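Extracellular PQQ-dependent sugar dehydrogenase (Coprinopsis cinerea, PDB 6JT6) probably oxidises sugars at a PQQ-dependent dehydrogenase domain, with the heme b of the cytochrome domain crystallised here likely relaying the electrons. Local coordinates at residues 43-48 and 180-185; 70-75 and 83-88; 100-105 and 117-122. All coordinates share one frame; numbering follows the deposited sequence.

Contact 1 of 3, residues 43-48 and 180-185; sequences EFIGLF and TLYDYY
Tyr-182 reaches out of the first turn of helix 182-191 with CG anti to its backbone N (chi1 -175°), which sends the ring lengthwise at strand 43-48, hydroxyl first. Glu-43 meets it from the rim. The hydroxyl donates to OE2, with Tyr-182 OH and Glu-43 OE2 2.6 Å apart, and the carboxylate accepts through its anti lone pair, the one turned away from OE1. OE2 lies near the plane of the ring, yet the carboxylate itself stands almost perpendicular to it, the two planes 88° apart. The same oxygen also takes a salt bridge from Arg-119 on strand 113-121, so two donors grip it and the carboxylate is probably kept ionised.

Ile-45 comes at the tyrosine from over a face. Its CD1 sits 4.1 Å from the centroid of the Tyr-182 ring as a CH-pi contact, 29° off the normal, while CG1 lies 3.6 Å from Tyr-182 CE1. This is how the helix late in the chain closes against the strand 43-51 side of the cytochrome domain's beta-sandwich, the fold shared with the cytochrome domain of cellobiose dehydrogenase.

The phenol tip is close to the strand backbone as well, with Tyr-182 OH 3.1 Å from Phe-44 C, but Phe-44 N and O are poorly angled for a bond to it. One turn on, Tyr-185 brings its CB to 4.5 Å from Ile-45 CD1; its ring then turns away from the strand, and its OH hydrogen-bonds Thr-15 instead. Leu-186 and Leu-189, further along the helix, also touch Ile-45.

Contact 2 of 3, residues 70-75 and 83-88; sequences LLVGWV and SARWAT. With HEM (protoporphyrin IX containing Fe), chain C.
The carbonyl oxygen of Leu-70 is gripped by one hydrogen bond and one CA-H...O contact. Arg-85 N gives it a short hydrogen bond in the carbonyl plane, 2.6 Å from N to Leu-70 O, and Ala-84 CA lies 3.3 Å from the same oxygen. Leu-70 N returns a bond to Arg-85 O, closing the first hydrogen-bonded pair; Val-72 and Ser-83 form the second, again with a bond each way, and Leu-71 and Ala-84 make the non-hydrogen-bonded pair between them.

On the face carrying Leu-70, Val-72, Ser-83 and Arg-85, the arginine runs extended from CG to NE. Its NE points almost straight (174°) at Ser-83 OG, 2.9 Å away and in the guanidinium plane, although the place of OG is less sure. Val-72 CG1 lies over a face of the guanidinium, 3.8 Å from Arg-85 NE. Trp-74 CH2 comes to 4.0 Å from Arg-85 NH2, ring and guanidinium planes 86° apart. The carbonyls of Ser-159 and Pro-157 take NH1 and NH2, so all three nitrogens of this buried charge have acceptors.

Leu-70 meets the porphyrin, its CB 3.8 Å from HEM CAC at a vinyl root, and Leu-71 O lies 3.6 Å from HEM CBC. On the other face Leu-71 CD2 rests 3.8 Å from Ala-84 CB, and Leu-71 touches Tyr-118 and Cys-120 of the opposing sheet. This is an antiparallel beta hairpin in one sheet of the cytochrome beta-sandwich, one face turned to the inter-sheet core, while Leu-70 and the Leu-71 backbone line the heme pocket.

Contact 3 of 3, residues 100-105 and 117-122; sequences RLTILG and VYRCQN. With NAG (2-acetamido-2-deoxy-beta-D-glucopyranose), chain B.
Five backbone hydrogen bonds join the antiparallel strands. Arg-100 with Gln-121 and Thr-102 with Arg-119 are hydrogen-bonded pairs, each bonded both ways; the straightest bond runs from Gln-121 N to Arg-100 O (2.8 Å, 178°). The fifth, Leu-104 N to Val-117 O at 2.8 Å, has its donor 34° out of the carbonyl plane.

Apolar contacts lie on both faces. Leu-101 CD2 presses on Cys-120 SG at 3.6 Å, against the sulfur that is disulfide-bonded to Cys-123. Leu-104 CB lies 4.0 Å from Val-117 CG1, while its CD1 passes over the backbone between Tyr-118 and Arg-119. An alanine at Leu-104 would lose the branched end that covers this backbone and meets Leu-186, Leu-189 and Thr-190, and would probably loosen the helix against the hairpin.

Polar side chains and two waters meet on the face bearing Arg-100, Thr-102, Arg-119 and Gln-121. Gln-121 CD sits 3.4 Å above the centre of the guanidinium plane of Arg-119, whose NE is salt-bridged to Glu-43 on strand 43-51, a flat cover over one face of the charge. One water, 2.6 Å from Thr-102 OG1, also bonds Arg-100 O and Gln-121 OE1; a second links Thr-102 OG1 to Arg-119 NH1.

The sugar is joined covalently at Asn-122, whose ND2 is 1.4 Å from NAG C1: an N-linked glycan just past the strand end. The bent chain of Arg-100 brings NH2 to 3.6 Å from NAG O7, at the edge of the guanidinium.

The hairpin thus stands between two layers: Leu-101, Ile-103 and Tyr-118 face Ile-82 of the opposing sheet, Leu-104 and Arg-119 touch helix 182-191, and strand 43-51 pairs alongside strand 113-121.

Contacts 1 and 2 are buried, whereas contact 3 is only partly so and ends at the glycan. Contacts 1 and 3, their centres about 9 Å apart, share a sheet, in which strands 43-51 and 113-121 are neighbours. Contact 2 belongs to the other sheet, where it meets the heme. The layers meet through Leu-71, whose CD1 packs on Tyr-118 and Cys-120, and through Phe-48 against the backbone of residues 71-73. Both hairpins rest on paired backbones; 43-48 with 180-185 is instead a helix-on-sheet contact made by side chains. Buried Arg-85 of contact 2 meets protein carbonyls; partly exposed Glu-43 of contact 1 is shared by Tyr-182 and by Arg-119 of contact 3, where waters join in.

Contact 1 of 3, residues 43-48 and 180-185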
loop_
_atom_site.group_PDB
_atom_site.type_symbol
_atom_site.label_atom_id
_atom_site.label_comp_id
_atom_site.label_asym_id
_atom_site.label_seq_id
_atom_site.Cartn_x
_atom_site.Cartn_y
_atom_site.Cartn_z
ATOM N N GLU A 43 2.496 12.821 -1.487
ATOM C CA GLU A 43 1.448 11.828 -1.285
ATOM C C GLU A 43 1.399 10.820 -2.440
ATOM O O GLU A 43 2.001 11.034 -3.498
ATOM C CB GLU A 43 0.091 12.508 -1.089
ATOM C CG GLU A 43 -0.546 13.109 -2.337
ATOM C CD GLU A 43 -1.974 13.518 -2.065
ATOM O OE1 GLU A 43 -2.201 14.681 -1.683
ATOM O OE2 GLU A 43 -2.875 12.669 -2.163
ATOM N N PHE A 44 0.690 9.708 -2.220
ATOM C CA PHE A 44 0.372 8.774 -3.297
ATOM C C PHE A 44 -0.860 7.995 -2.885
ATOM O O PHE A 44 -1.290 8.090 -1.748
ATOM C CB PHE A 44 1.546 7.829 -3.622
ATOM C CG PHE A 44 1.953 6.926 -2.473
ATOM C CD1 PHE A 44 1.415 5.643 -2.355
ATOM C CD2 PHE A 44 2.931 7.345 -1.545
ATOM C CE1 PHE A 44 1.762 4.805 -1.299
ATOM C CE2 PHE A 44 3.309 6.501 -0.495
ATOM C CZ PHE A 44 2.723 5.232 -0.376
ATOM N N ILE A 45 -1.419 7.258 -3.837
ATOM C CA ILE A 45 -2.506 6.333 -3.578
ATOM C C ILE A 45 -1.921 4.933 -3.648
ATOM O O ILE A 45 -1.151 4.624 -4.585
ATOM C CB ILE A 45 -3.613 6.481 -4.640
ATOM C CG1 ILE A 45 -4.284 7.869 -4.523
ATOM C CG2 ILE A 45 -4.645 5.353 -4.534
ATOM C CD1 ILE A 45 -5.093 8.233 -5.777
ATOM N N GLY A 46 -2.275 4.092 -2.668
ATOM C CA GLY A 46 -1.852 2.689 -2.699
ATOM C C GLY A 46 -3.017 1.708 -2.761
ATOM O O GLY A 46 -4.153 2.041 -2.415
ATOM N N LEU A 47 -2.714 0.485 -3.199
ATOM C CA LEU A 47 -3.668 -0.604 -3.190
ATOM C C LEU A 47 -2.961 -1.847 -2.697
ATOM O O LEU A 47 -1.885 -2.187 -3.214
ATOM C CB LEU A 47 -4.226 -0.846 -4.602
ATOM C CG LEU A 47 -4.926 -2.214 -4.839
ATOM C CD1 LEU A 47 -6.279 -2.331 -4.133
ATOM C CD2 LEU A 47 -5.116 -2.479 -6.325
ATOM N N PHE A 48 -3.562 -2.496 -1.695
ATOM C CA PHE A 48 -3.172 -3.842 -1.276
ATOM C C PHE A 48 -4.355 -4.710 -1.648
ATOM O O PHE A 48 -5.477 -4.438 -1.225
ATOM C CB PHE A 48 -2.987 -3.939 0.241
ATOM C CG PHE A 48 -1.846 -3.109 0.795
ATOM C CD1 PHE A 48 -0.640 -2.955 0.094
ATOM C CD2 PHE A 48 -1.966 -2.517 2.067
ATOM C CE1 PHE A 48 0.406 -2.216 0.658
ATOM C CE2 PHE A 48 -0.919 -1.774 2.616
ATOM C CZ PHE A 48 0.254 -1.632 1.914
ATOM N N THR A 180 -1.045 12.928 -14.276
ATOM C CA THR A 180 -1.850 14.148 -14.126
ATOM C C THR A 180 -3.301 13.778 -13.789
ATOM O O THR A 180 -4.034 14.615 -13.278
ATOM C CB THR A 180 -1.764 15.093 -15.358
ATOM O OG1 THR A 180 -2.211 14.397 -16.520
ATOM C CG2 THR A 180 -0.342 15.574 -15.562
ATOM N N LEU A 181 -3.681 12.507 -14.009
ATOM C CA LEU A 181 -5.006 11.988 -13.603
ATOM C C LEU A 181 -5.169 11.728 -12.074
ATOM O O LEU A 181 -6.243 11.317 -11.636
ATOM C CB LEU A 181 -5.375 10.711 -14.372
ATOM C CG LEU A 181 -5.746 10.921 -15.849
ATOM C CD1 LEU A 181 -5.948 9.573 -16.488
ATOM C CD2 LEU A 181 -6.984 11.804 -16.031
ATOM N N TYR A 182 -4.128 12.010 -11.298
ATOM C CA TYR A 182 -4.110 11.700 -9.876
ATOM C C TYR A 182 -5.342 12.196 -9.076
ATOM O O TYR A 182 -5.934 11.394 -8.318
ATOM C CB TYR A 182 -2.810 12.176 -9.235
ATOM C CG TYR A 182 -2.665 11.787 -7.768
ATOM C CD1 TYR A 182 -2.110 10.544 -7.410
ATOM C CD2 TYR A 182 -3.112 12.661 -6.731
ATOM C CE1 TYR A 182 -1.990 10.173 -6.082
ATOM C CE2 TYR A 182 -2.977 12.292 -5.384
ATOM C CZ TYR A 182 -2.414 11.048 -5.080
ATOM O OH TYR A 182 -2.277 10.661 -3.778
ATOM N N ASP A 183 -5.681 13.490 -9.194
ATOM C CA ASP A 183 -6.810 14.092 -8.476
ATOM C C ASP A 183 -8.128 13.424 -8.854
ATOM O O ASP A 183 -8.918 13.105 -7.969
ATOM C CB ASP A 183 -6.935 15.615 -8.703
ATOM C CG ASP A 183 -5.770 16.420 -8.149
ATOM O OD1 ASP A 183 -5.222 16.117 -7.058
ATOM O OD2 ASP A 183 -5.410 17.409 -8.831
ATOM N N TYR A 184 -8.356 13.197 -10.152
ATOM C CA TYR A 184 -9.537 12.479 -10.656
ATOM C C TYR A 184 -9.593 11.070 -10.073
ATOM O O TYR A 184 -10.641 10.643 -9.569
ATOM C CB TYR A 184 -9.518 12.398 -12.196
ATOM C CG TYR A 184 -10.569 11.486 -12.788
ATOM C CD1 TYR A 184 -11.946 11.790 -12.661
ATOM C CD2 TYR A 184 -10.200 10.307 -13.474
ATOM C CE1 TYR A 184 -12.919 10.951 -13.206
ATOM C CE2 TYR A 184 -11.166 9.460 -14.026
ATOM C CZ TYR A 184 -12.523 9.785 -13.888
ATOM O OH TYR A 184 -13.493 8.953 -14.421
ATOM N N TYR A 185 -8.454 10.362 -10.137
ATOM C CA TYR A 185 -8.342 9.017 -9.576
ATOM C C TYR A 185 -8.627 9.021 -8.069
ATOM O O TYR A 185 -9.335 8.143 -7.576
ATOM C CB TYR A 185 -6.942 8.420 -9.862
ATOM C CG TYR A 185 -6.762 7.864 -11.267
ATOM C CD1 TYR A 185 -7.869 7.604 -12.100
ATOM C CD2 TYR A 185 -5.476 7.563 -11.760
ATOM C CE1 TYR A 185 -7.695 7.084 -13.391
ATOM C CE2 TYR A 185 -5.292 6.986 -13.031
ATOM C CZ TYR A 185 -6.393 6.760 -13.853
ATOM O OH TYR A 185 -6.228 6.191 -15.121
#

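Contact 2 of 3, residues 70-75 and 83-88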
loop_
_atom_site.group_PDB
_atom_site.type_symbol
_atom_site.label_atom_id
_atom_site.label_comp_id
_atom_site.label_asym_id
_atom_site.label_seq_id
_atom_site.Cartn_x
_atom_site.Cartn_y
_atom_site.Cartn_z
ATOM N N LEU A 70 6.741 1.506 6.774
ATOM C CA LEU A 70 6.103 0.237 6.475
ATOM C C LEU A 70 4.605 0.460 6.596
ATOM O O LEU A 70 4.123 0.880 7.648
ATOM C CB LEU A 70 6.580 -0.856 7.442
ATOM C CG LEU A 70 8.096 -1.077 7.666
ATOM C CD1 LEU A 70 8.282 -2.226 8.649
ATOM C CD2 LEU A 70 8.908 -1.413 6.403
ATOM N N LEU A 71 3.865 0.199 5.528
ATOM C CA LEU A 71 2.400 0.303 5.629
ATOM C C LEU A 71 1.819 -1.072 5.629
ATOM O O LEU A 71 2.230 -1.926 4.851
ATOM C CB LEU A 71 1.789 1.162 4.509
ATOM C CG LEU A 71 2.448 2.511 4.194
ATOM C CD1 LEU A 71 1.724 3.162 3.025
ATOM C CD2 LEU A 71 2.520 3.459 5.388
ATOM N N VAL A 72 0.858 -1.297 6.514
ATOM C CA VAL A 72 0.267 -2.601 6.659
ATOM C C VAL A 72 -1.253 -2.482 6.676
ATOM O O VAL A 72 -1.827 -1.665 7.421
ATOM C CB VAL A 72 0.871 -3.395 7.850
ATOM C CG1 VAL A 72 0.664 -2.676 9.163
ATOM C CG2 VAL A 72 0.297 -4.802 7.935
ATOM N N GLY A 73 -1.886 -3.262 5.806
ATOM C CA GLY A 73 -3.335 -3.294 5.718
ATOM C C GLY A 73 -3.900 -4.673 5.937
ATOM O O GLY A 73 -3.217 -5.693 5.731
ATOM N N TRP A 74 -5.160 -4.712 6.373
ATOM C CA TRP A 74 -5.893 -5.940 6.535
ATOM C C TRP A 74 -7.398 -5.656 6.572
ATOM O O TRP A 74 -7.826 -4.478 6.570
ATOM C CB TRP A 74 -5.405 -6.724 7.757
ATOM C CG TRP A 74 -5.726 -6.083 9.084
ATOM C CD1 TRP A 74 -6.816 -6.328 9.883
ATOM C CD2 TRP A 74 -4.916 -5.126 9.777
ATOM N NE1 TRP A 74 -6.732 -5.573 11.047
ATOM C CE2 TRP A 74 -5.569 -4.836 11.012
ATOM C CE3 TRP A 74 -3.688 -4.520 9.493
ATOM C CZ2 TRP A 74 -5.049 -3.927 11.951
ATOM C CZ3 TRP A 74 -3.159 -3.610 10.436
ATOM C CH2 TRP A 74 -3.856 -3.318 11.651
ATOM N N VAL A 75 -8.193 -6.724 6.569
ATOM C CA VAL A 75 -9.647 -6.582 6.723
ATOM C C VAL A 75 -10.079 -7.343 7.983
ATOM O O VAL A 75 -9.835 -8.540 8.104
ATOM C CB VAL A 75 -10.445 -7.027 5.466
ATOM C CG1 VAL A 75 -11.931 -6.867 5.713
ATOM C CG2 VAL A 75 -10.091 -6.144 4.276
ATOM N N SER A 83 -2.151 0.800 8.755
ATOM C CA SER A 83 -1.264 1.308 9.775
ATOM C C SER A 83 0.096 1.645 9.144
ATOM O O SER A 83 0.534 0.963 8.195
ATOM C CB SER A 83 -1.133 0.257 10.881
ATOM O OG SER A 83 -0.121 0.588 11.811
ATOM N N ALA A 84 0.749 2.687 9.662
ATOM C CA ALA A 84 2.129 2.994 9.293
ATOM C C ALA A 84 3.027 2.515 10.414
ATOM O O ALA A 84 2.733 2.770 11.602
ATOM C CB ALA A 84 2.334 4.494 9.068
ATOM N N ARG A 85 4.132 1.850 10.042
ATOM C CA ARG A 85 5.092 1.318 11.021
ATOM C C ARG A 85 6.546 1.546 10.643
ATOM O O ARG A 85 6.835 1.995 9.544
ATOM C CB ARG A 85 4.816 -0.154 11.311
ATOM C CG ARG A 85 3.345 -0.367 11.623
ATOM C CD ARG A 85 3.050 -1.559 12.458
ATOM N NE ARG A 85 1.601 -1.608 12.689
ATOM C CZ ARG A 85 0.969 -2.575 13.345
ATOM N NH1 ARG A 85 1.664 -3.612 13.845
ATOM N NH2 ARG A 85 -0.361 -2.510 13.492
ATOM N N TRP A 86 7.438 1.230 11.589
ATOM C CA TRP A 86 8.857 1.505 11.484
ATOM C C TRP A 86 9.636 0.480 12.300
ATOM O O TRP A 86 9.327 0.265 13.461
ATOM C CB TRP A 86 9.176 2.909 11.977
ATOM C CG TRP A 86 10.557 3.331 11.614
ATOM C CD1 TRP A 86 11.719 2.946 12.228
ATOM C CD2 TRP A 86 10.939 4.209 10.536
ATOM N NE1 TRP A 86 12.809 3.542 11.596
ATOM C CE2 TRP A 86 12.356 4.326 10.568
ATOM C CE3 TRP A 86 10.221 4.935 9.566
ATOM C CZ2 TRP A 86 13.073 5.150 9.662
ATOM C CZ3 TRP A 86 10.930 5.744 8.665
ATOM C CH2 TRP A 86 12.341 5.832 8.713
ATOM N N ALA A 87 10.614 -0.176 11.658
ATOM C CA ALA A 87 11.509 -1.156 12.293
ATOM C C ALA A 87 12.970 -0.701 12.120
ATOM O O ALA A 87 13.380 -0.314 11.017
ATOM C CB ALA A 87 11.323 -2.501 11.627
ATOM N N THR A 88 13.767 -0.741 13.177
ATOM C CA THR A 88 15.208 -0.446 13.005
ATOM C C THR A 88 16.048 -1.707 12.729
ATOM O O THR A 88 17.248 -1.605 12.452
ATOM C CB THR A 88 15.777 0.311 14.211
ATOM O OG1 THR A 88 15.525 -0.459 15.387
ATOM C CG2 THR A 88 15.101 1.687 14.364
HETATM C CHA HEM C . 12.217 -8.985 5.508
HETATM C CHB HEM C . 11.385 -9.973 10.201
HETATM C CHC HEM C . 7.196 -7.552 10.003
HETATM C CHD HEM C . 8.496 -5.859 5.579
HETATM C C1A HEM C . 12.325 -9.506 6.785
HETATM C C2A HEM C . 13.326 -10.423 7.197
HETATM C C3A HEM C . 13.072 -10.703 8.520
HETATM C C4A HEM C . 11.928 -9.964 8.928
HETATM C CMA HEM C . 13.868 -11.639 9.416
HETATM C CAA HEM C . 14.457 -10.983 6.348
HETATM C CBA HEM C . 13.978 -11.882 5.195
HETATM C CGA HEM C . 13.049 -12.996 5.599
HETATM O O1A HEM C . 11.839 -13.013 5.249
HETATM O O2A HEM C . 13.492 -13.934 6.297
HETATM C C1B HEM C . 10.158 -9.418 10.555
HETATM C C2B HEM C . 9.546 -9.622 11.839
HETATM C C3B HEM C . 8.330 -8.971 11.775
HETATM C C4B HEM C . 8.248 -8.362 10.426
HETATM C CMB HEM C . 10.137 -10.440 13.005
HETATM C CAB HEM C . 7.254 -8.811 12.792
HETATM C CBB HEM C . 6.917 -9.754 13.665
HETATM C C1C HEM C . 7.215 -6.794 8.800
HETATM C C2C HEM C . 6.209 -5.886 8.397
HETATM C C3C HEM C . 6.568 -5.389 7.137
HETATM C C4C HEM C . 7.804 -6.033 6.755
HETATM C CMC HEM C . 5.009 -5.525 9.255
HETATM C CAC HEM C . 5.823 -4.367 6.349
HETATM C CBC HEM C . 4.473 -4.315 6.351
HETATM C C1D HEM C . 9.582 -6.665 5.207
HETATM C C2D HEM C . 10.225 -6.548 3.881
HETATM C C3D HEM C . 11.265 -7.391 3.861
HETATM C C4D HEM C . 11.259 -8.023 5.197
HETATM C CMD HEM C . 9.823 -5.667 2.727
HETATM C CAD HEM C . 12.199 -7.673 2.686
HETATM C CBD HEM C . 13.328 -6.674 2.507
HETATM C CGD HEM C . 14.349 -6.902 3.588
HETATM O O1D HEM C . 14.639 -6.021 4.443
HETATM O O2D HEM C . 14.891 -8.014 3.648
HETATM N NA HEM C . 11.457 -9.258 7.852
HETATM N NB HEM C . 9.367 -8.681 9.765
HETATM N NC HEM C . 8.136 -6.897 7.782
HETATM N ND HEM C . 10.263 -7.547 5.989
HETATM FE FE HEM C . 9.847 -8.085 7.805
#

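Contact 3 of 3, residues 100-105 and 117-122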
loop_
_atom_site.group_PDB
_atom_site.type_symbol
_atom_site.label_atom_id
_atom_site.label_comp_id
_atom_site.label_asym_id
_atom_site.label_seq_id
_atom_site.Cartn_x
_atom_site.Cartn_y
_atom_site.Cartn_z
ATOM N N ARG A 100 -0.044 10.279 7.002
ATOM C CA ARG A 100 -1.466 10.511 7.234
ATOM C C ARG A 100 -2.198 9.604 6.242
ATOM O O ARG A 100 -2.042 9.738 5.018
ATOM C CB ARG A 100 -1.834 11.994 7.072
ATOM C CG ARG A 100 -0.965 12.983 7.881
ATOM C CD ARG A 100 -1.506 13.305 9.275
ATOM N NE ARG A 100 -1.438 12.197 10.250
ATOM C CZ ARG A 100 -0.485 12.032 11.176
ATOM N NH1 ARG A 100 -0.544 10.986 11.997
ATOM N NH2 ARG A 100 0.525 12.899 11.287
ATOM N N LEU A 101 -2.940 8.652 6.789
ATOM C CA LEU A 101 -3.547 7.580 6.001
ATOM C C LEU A 101 -5.059 7.705 5.954
ATOM O O LEU A 101 -5.725 7.909 6.989
ATOM C CB LEU A 101 -3.160 6.176 6.548
ATOM C CG LEU A 101 -1.654 5.815 6.405
ATOM C CD1 LEU A 101 -1.318 4.694 7.359
ATOM C CD2 LEU A 101 -1.345 5.403 4.970
ATOM N N THR A 102 -5.605 7.524 4.758
ATOM C CA THR A 102 -7.051 7.617 4.581
ATOM C C THR A 102 -7.413 6.395 3.780
ATOM O O THR A 102 -6.931 6.244 2.656
ATOM C CB THR A 102 -7.419 8.896 3.772
ATOM O OG1 THR A 102 -6.818 10.045 4.394
ATOM C CG2 THR A 102 -8.951 9.049 3.637
ATOM N N ILE A 103 -8.260 5.539 4.339
ATOM C CA ILE A 103 -8.789 4.414 3.563
ATOM C C ILE A 103 -9.864 4.942 2.624
ATOM O O ILE A 103 -10.709 5.740 3.035
ATOM C CB ILE A 103 -9.318 3.285 4.468
ATOM C CG1 ILE A 103 -8.129 2.653 5.227
ATOM C CG2 ILE A 103 -10.024 2.178 3.641
ATOM C CD1 ILE A 103 -8.514 1.797 6.418
ATOM N N LEU A 104 -9.792 4.494 1.371
ATOM C CA LEU A 104 -10.647 4.956 0.272
ATOM C C LEU A 104 -11.663 3.873 -0.046
ATOM O O LEU A 104 -11.635 2.794 0.573
ATOM C CB LEU A 104 -9.782 5.305 -0.970
ATOM C CG LEU A 104 -8.645 6.330 -0.766
ATOM C CD1 LEU A 104 -7.820 6.677 -2.040
ATOM C CD2 LEU A 104 -9.134 7.614 -0.092
ATOM N N GLY A 105 -12.546 4.125 -1.016
ATOM C CA GLY A 105 -13.589 3.169 -1.392
ATOM C C GLY A 105 -13.064 1.936 -2.104
ATOM O O GLY A 105 -11.850 1.822 -2.333
ATOM N N VAL A 117 -7.499 0.106 -0.092
ATOM C CA VAL A 117 -7.110 1.174 -0.989
ATOM C C VAL A 117 -6.899 2.392 -0.095
ATOM O O VAL A 117 -7.734 2.704 0.757
ATOM C CB VAL A 117 -8.221 1.477 -2.023
ATOM C CG1 VAL A 117 -7.738 2.519 -3.053
ATOM C CG2 VAL A 117 -8.713 0.192 -2.675
ATOM N N TYR A 118 -5.779 3.083 -0.265
ATOM C CA TYR A 118 -5.451 4.102 0.714
ATOM C C TYR A 118 -4.777 5.309 0.073
ATOM O O TYR A 118 -4.142 5.200 -0.987
ATOM C CB TYR A 118 -4.588 3.498 1.861
ATOM C CG TYR A 118 -3.258 2.959 1.379
ATOM C CD1 TYR A 118 -2.120 3.794 1.297
ATOM C CD2 TYR A 118 -3.120 1.605 0.988
ATOM C CE1 TYR A 118 -0.917 3.299 0.826
ATOM C CE2 TYR A 118 -1.908 1.098 0.541
ATOM C CZ TYR A 118 -0.809 1.954 0.447
ATOM O OH TYR A 118 0.429 1.473 0.007
ATOM N N ARG A 119 -4.974 6.456 0.717
ATOM C CA ARG A 119 -4.189 7.644 0.453
ATOM C C ARG A 119 -3.118 7.770 1.522
ATOM O O ARG A 119 -3.388 7.621 2.692
ATOM C CB ARG A 119 -5.101 8.874 0.450
ATOM C CG ARG A 119 -4.441 10.167 -0.073
ATOM C CD ARG A 119 -5.266 11.377 0.407
ATOM N NE ARG A 119 -4.862 12.606 -0.258
ATOM C CZ ARG A 119 -5.430 13.779 -0.024
ATOM N NH1 ARG A 119 -6.411 13.859 0.872
ATOM N NH2 ARG A 119 -5.000 14.861 -0.664
ATOM N N CYS A 120 -1.895 8.088 1.109
ATOM C CA CYS A 120 -0.781 8.207 2.044
ATOM C C CYS A 120 -0.178 9.572 1.861
ATOM O O CYS A 120 0.525 9.822 0.868
ATOM C CB CYS A 120 0.296 7.158 1.748
ATOM S SG CYS A 120 1.397 6.765 3.142
ATOM N N GLN A 121 -0.411 10.448 2.821
ATOM C CA GLN A 121 0.148 11.788 2.730
ATOM C C GLN A 121 1.271 11.925 3.708
ATOM O O GLN A 121 1.226 11.320 4.792
ATOM C CB GLN A 121 -0.905 12.827 3.076
ATOM C CG GLN A 121 -1.952 12.990 2.017
ATOM C CD GLN A 121 -3.078 13.842 2.538
ATOM O OE1 GLN A 121 -3.972 13.343 3.236
ATOM N NE2 GLN A 121 -3.035 15.133 2.225
ATOM N N ASN A 122 2.249 12.753 3.347
ATOM C CA ASN A 122 3.489 12.868 4.117
ATOM C C ASN A 122 4.194 11.496 4.176
ATOM O O ASN A 122 4.566 10.990 5.248
ATOM C CB ASN A 122 3.199 13.418 5.527
ATOM C CG ASN A 122 4.462 13.805 6.270
ATOM O OD1 ASN A 122 5.511 14.088 5.648
ATOM N ND2 ASN A 122 4.381 13.818 7.608
HETATM C C1 NAG B . 5.507 14.188 8.438
HETATM C C2 NAG B . 5.106 14.941 9.703
HETATM C C3 NAG B . 6.340 15.279 10.551
HETATM C C4 NAG B . 7.267 14.077 10.778
HETATM C C5 NAG B . 7.618 13.378 9.453
HETATM C C6 NAG B . 8.258 12.024 9.737
HETATM C C7 NAG B . 3.175 16.446 9.316
HETATM C C8 NAG B . 2.856 17.808 8.755
HETATM N N2 NAG B . 4.476 16.163 9.271
HETATM O O3 NAG B . 5.889 15.757 11.815
HETATM O O4 NAG B . 8.462 14.517 11.464
HETATM O O5 NAG B . 6.452 13.136 8.644
HETATM O O6 NAG B . 8.842 11.428 8.564
HETATM O O7 NAG B . 2.319 15.691 9.769
HETATM O O HOH W 1 -4.391 10.641 3.764
HETATM O O HOH W 2 -7.444 12.361 2.992
#